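Local coordinates for alpha-glucosidase ([Eubacterium] rectale, PDB 6PNR), which probably hydrolyses alpha-glycosidic bonds of sulfoquinovosides as a member of glycoside hydrolase family 31, at residues Cys484-Ser489 and Glu563-Ser568; Glu592-Phe595 and Met599-Ala602. All blocks are in the same frame, centred on the assembly; numbering follows the deposited sequence.

Interaction 1: Cys484-Ser489 and Glu563-Ser568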
# COMPACT_ATOMS: atom_id res chain seq x y z
N CYS A 484 -17.10 -24.24 -11.06
CA CYS A 484 -16.68 -24.03 -12.44
C CYS A 484 -15.61 -25.08 -12.72
O CYS A 484 -14.42 -24.87 -12.44
CB CYS A 484 -16.17 -22.61 -12.66
SG CYS A 484 -17.51 -21.39 -12.65
N GLY A 485 -16.04 -26.22 -13.27
CA GLY A 485 -15.23 -27.41 -13.42
C GLY A 485 -14.47 -27.55 -14.71
O GLY A 485 -13.71 -28.51 -14.86
N LEU A 486 -14.65 -26.62 -15.66
CA LEU A 486 -13.94 -26.64 -16.93
C LEU A 486 -13.11 -25.36 -17.03
O LEU A 486 -13.67 -24.27 -17.03
CB LEU A 486 -14.89 -26.71 -18.12
CG LEU A 486 -15.95 -27.82 -18.08
CD1 LEU A 486 -16.80 -27.74 -19.35
CD2 LEU A 486 -15.28 -29.15 -17.97
N THR A 487 -11.80 -25.50 -17.14
CA THR A 487 -10.97 -24.32 -17.33
C THR A 487 -9.72 -24.70 -18.12
O THR A 487 -9.44 -25.87 -18.38
CB THR A 487 -10.62 -23.67 -15.99
OG1 THR A 487 -10.09 -22.35 -16.23
CG2 THR A 487 -9.61 -24.51 -15.21
N HIS A 488 -8.96 -23.67 -18.50
CA HIS A 488 -7.72 -23.84 -19.26
C HIS A 488 -6.93 -22.54 -19.18
O HIS A 488 -7.32 -21.60 -18.49
CB HIS A 488 -8.02 -24.27 -20.70
CG HIS A 488 -8.52 -23.17 -21.60
ND1 HIS A 488 -9.80 -22.67 -21.52
CD2 HIS A 488 -7.93 -22.54 -22.64
CE1 HIS A 488 -9.98 -21.77 -22.47
NE2 HIS A 488 -8.86 -21.66 -23.16
N SER A 489 -5.79 -22.50 -19.87
CA SER A 489 -4.99 -21.28 -19.88
C SER A 489 -4.37 -21.06 -21.25
O SER A 489 -4.32 -21.98 -22.08
CB SER A 489 -3.88 -21.32 -18.80
OG SER A 489 -3.06 -22.48 -18.98
N GLU A 563 -17.80 -35.27 -18.82
CA GLU A 563 -19.16 -35.75 -18.63
C GLU A 563 -19.52 -35.84 -17.15
O GLU A 563 -20.64 -35.51 -16.76
CB GLU A 563 -19.34 -37.10 -19.32
CG GLU A 563 -20.76 -37.64 -19.24
CD GLU A 563 -20.94 -38.92 -20.03
OE1 GLU A 563 -20.01 -39.77 -19.99
OE2 GLU A 563 -21.99 -39.06 -20.70
N GLU A 564 -18.57 -36.30 -16.32
CA GLU A 564 -18.80 -36.30 -14.88
C GLU A 564 -19.04 -34.89 -14.36
O GLU A 564 -19.92 -34.67 -13.51
CB GLU A 564 -17.61 -36.95 -14.16
CG GLU A 564 -17.84 -37.21 -12.66
CD GLU A 564 -16.63 -37.84 -11.96
OE1 GLU A 564 -15.65 -38.22 -12.64
OE2 GLU A 564 -16.66 -37.94 -10.70
N ASN A 565 -18.26 -33.92 -14.85
CA ASN A 565 -18.49 -32.53 -14.46
C ASN A 565 -19.90 -32.08 -14.82
O ASN A 565 -20.59 -31.45 -14.01
CB ASN A 565 -17.44 -31.62 -15.12
CG ASN A 565 -17.60 -30.17 -14.70
OD1 ASN A 565 -17.41 -29.84 -13.53
ND2 ASN A 565 -17.98 -29.31 -15.64
N ALA A 566 -20.33 -32.38 -16.05
CA ALA A 566 -21.67 -31.98 -16.48
C ALA A 566 -22.77 -32.68 -15.69
O ALA A 566 -23.85 -32.12 -15.50
CB ALA A 566 -21.85 -32.24 -17.98
N ASP A 567 -22.51 -33.90 -15.20
CA ASP A 567 -23.52 -34.67 -14.49
C ASP A 567 -23.53 -34.45 -12.99
O ASP A 567 -24.57 -34.70 -12.35
CB ASP A 567 -23.33 -36.17 -14.75
CG ASP A 567 -23.59 -36.56 -16.19
OD1 ASP A 567 -24.28 -35.80 -16.90
OD2 ASP A 567 -23.09 -37.64 -16.61
N SER A 568 -22.43 -34.03 -12.38
CA SER A 568 -22.40 -33.91 -10.93
C SER A 568 -21.63 -32.71 -10.41
O SER A 568 -21.68 -32.46 -9.20
CB SER A 568 -21.79 -35.17 -10.30
OG SER A 568 -20.45 -35.30 -10.73
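The carboxamide of Asn-565 lies against the backbone of Gly-485 and the branched end of Leu-486. With CG anti to the backbone N (chi1 -178°), the side chain reaches from the helix to the loop, and a chi2 of 66° turns the two ends of the amide to different neighbours. OD1 sits 3.3 Å from Gly-485 CA, a van der Waals approach rather than a polar bond. ND2 meets Leu-486, 3.5 Å from its CG and 3.6 Å from its CD2, so the amide nitrogen passes beside the leucine fork. Asn-565 ND2 donates instead to Gln-231 OE1, which also accepts from Gly-485 N, tying helix and loop to one glutamine oxygen.

The absence of a side chain at Gly-485 is decisive for this fit: a CB built there would fall 1.8 Å from Asn-565 OD1, a clash. Replacing Asn-565 with an alanine would probably leave Gln-231 OE1 without one of its two donors and open a gap beside Gly-485 and Leu-486.

Beyond Asn-565 on the same helix, Ser-568 turns OG back on Glu-564 O at 2.9 Å, approaching from above the carbonyl plane; the same oxygen also accepts Ser-568 N.

The contact packs the C-terminal part of helix 538-568 on the loop between helix 469-481 and strand 490-491. Farther along that loop, Thr-487 touches Ala-476 and Ser-489 touches Val-472 on helix 469-481, while His-488 meets Phe-439 of strand 437-439 edge-to-face.

Interaction 2: Glu592-Phe595 and Met599-Ala602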
# COMPACT_ATOMS: atom_id res chain seq x y z
N GLU A 592 -0.27 -29.09 -7.08
CA GLU A 592 -0.62 -30.37 -7.67
C GLU A 592 -2.14 -30.46 -7.75
O GLU A 592 -2.85 -29.86 -6.94
CB GLU A 592 -0.08 -31.56 -6.84
CG GLU A 592 1.33 -31.36 -6.30
CD GLU A 592 1.86 -32.58 -5.58
OE1 GLU A 592 1.03 -33.41 -5.14
OE2 GLU A 592 3.09 -32.72 -5.47
N TYR A 593 -2.64 -31.23 -8.71
CA TYR A 593 -4.07 -31.49 -8.81
C TYR A 593 -4.31 -32.92 -9.27
O TYR A 593 -3.47 -33.52 -9.94
CB TYR A 593 -4.78 -30.51 -9.78
CG TYR A 593 -4.30 -30.53 -11.22
CD1 TYR A 593 -3.25 -29.71 -11.65
CD2 TYR A 593 -4.93 -31.32 -12.17
CE1 TYR A 593 -2.82 -29.71 -12.99
CE2 TYR A 593 -4.51 -31.34 -13.50
CZ TYR A 593 -3.47 -30.53 -13.90
OH TYR A 593 -3.07 -30.55 -15.23
N LEU A 594 -5.47 -33.47 -8.88
CA LEU A 594 -5.95 -34.73 -9.44
C LEU A 594 -6.67 -34.42 -10.75
O LEU A 594 -7.60 -33.60 -10.77
CB LEU A 594 -6.87 -35.47 -8.46
CG LEU A 594 -6.26 -35.72 -7.08
CD1 LEU A 594 -7.26 -36.36 -6.09
CD2 LEU A 594 -5.01 -36.57 -7.20
N PHE A 595 -6.22 -35.03 -11.84
CA PHE A 595 -6.85 -34.91 -13.15
C PHE A 595 -7.87 -36.03 -13.21
O PHE A 595 -7.57 -37.16 -13.62
CB PHE A 595 -5.79 -35.01 -14.25
CG PHE A 595 -6.33 -34.89 -15.66
CD1 PHE A 595 -7.16 -33.83 -16.02
CD2 PHE A 595 -5.94 -35.79 -16.64
CE1 PHE A 595 -7.63 -33.70 -17.32
CE2 PHE A 595 -6.40 -35.66 -17.94
CZ PHE A 595 -7.24 -34.62 -18.28
N MET A 599 -5.63 -39.73 -11.87
CA MET A 599 -4.32 -39.17 -12.20
C MET A 599 -3.95 -38.05 -11.24
O MET A 599 -4.81 -37.28 -10.81
CB MET A 599 -4.26 -38.63 -13.63
CG MET A 599 -4.40 -39.68 -14.70
SD MET A 599 -3.79 -39.10 -16.30
CE MET A 599 -2.02 -39.41 -16.13
N LEU A 600 -2.66 -37.97 -10.91
CA LEU A 600 -2.11 -36.85 -10.16
C LEU A 600 -1.13 -36.12 -11.05
O LEU A 600 -0.24 -36.74 -11.65
CB LEU A 600 -1.42 -37.31 -8.87
CG LEU A 600 -1.04 -36.12 -7.96
CD1 LEU A 600 -1.20 -36.52 -6.51
CD2 LEU A 600 0.40 -35.62 -8.22
N ILE A 601 -1.31 -34.81 -11.17
CA ILE A 601 -0.46 -33.96 -11.99
C ILE A 601 0.21 -32.95 -11.08
O ILE A 601 -0.46 -32.29 -10.28
CB ILE A 601 -1.26 -33.23 -13.10
CG1 ILE A 601 -2.26 -34.20 -13.77
CG2 ILE A 601 -0.29 -32.61 -14.11
CD1 ILE A 601 -1.60 -35.43 -14.44
N ALA A 602 1.53 -32.83 -11.21
CA ALA A 602 2.34 -31.88 -10.44
C ALA A 602 3.23 -31.13 -11.42
O ALA A 602 4.39 -31.50 -11.63
CB ALA A 602 3.18 -32.60 -9.39
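Met-599 O is approached by two groups of the partner strand: it accepts Phe-595 N at 2.8 Å and also receives a CA-H...O contact from Leu-594 CA at 3.1 Å. The N-H bond is bent to 139°, its donor standing well above the carbonyl plane. Tyr-593 and Ile-601 make a more regular pair, exchanging two backbone bonds: Ile-601 N to Tyr-593 O at 2.8 Å, nearly straight at 173°, and Tyr-593 N to Ile-601 O at 2.9 Å.

Beside this ladder the Tyr-593 ring lies across Ile-601. Its CG occupies the crowded position between the backbone N and the carbonyl carbon (chi1 61°), which brings one ring face over Ile-601 CB, 3.8 Å from the centroid, in a CH-pi contact displaced toward the rim at CZ. The phenol OH reaches Phe-516 O.

The two strands form a beta hairpin closed by a three-residue connection, within the antiparallel sheet of the family's C-terminal domain. Strand 573-574 flanks it through Arg-574, which bonds to the backbone of Leu-594, and strand 646-649 through Phe-647, which bonds to that of Leu-600.

Leu-594 and Leu-600 form the non-hydrogen-bonded pair, and their side chains meet on the sheet face away from Tyr-593, CD2 of Leu-594 being 3.9 Å from CD1 of Leu-600. At the turn end, Phe-595 and Met-599 run side by side; SD comes in the ring plane at the edge, 4.0 Å from Phe-595 CD2, a Met-aromatic contact. At the other end, Glu-592 lays its CG 3.8 Å from Ala-602 CB, its extended chain carrying OE2 to the backbone N of Tyr-615.

In the fold
Interaction 1 closes along the chain before interaction 2 opens; their centres are 15 Å apart and their nearest atoms about 8 Å, so they do not touch. Shared neighbours connect them. Helix 538-568 supplies Asn-565 to interaction 1 and packs Thr-558 and Leu-561 on Phe-595 of interaction 2. Arg-574 makes a salt bridge with Glu-564 and a backbone hydrogen bond with Leu-594, and helix 469-481 touches both Thr-487 and Tyr-593. None of the four segments contains a residue of the inhibitor pocket. Interaction 1 connects to the pocket through the backbone: Leu-486 and His-488 hydrogen-bond to the backbones of Leu-454 and Ala-456, the residues on either side of Trp-455 in the chain, which lines the inhibitor pocket.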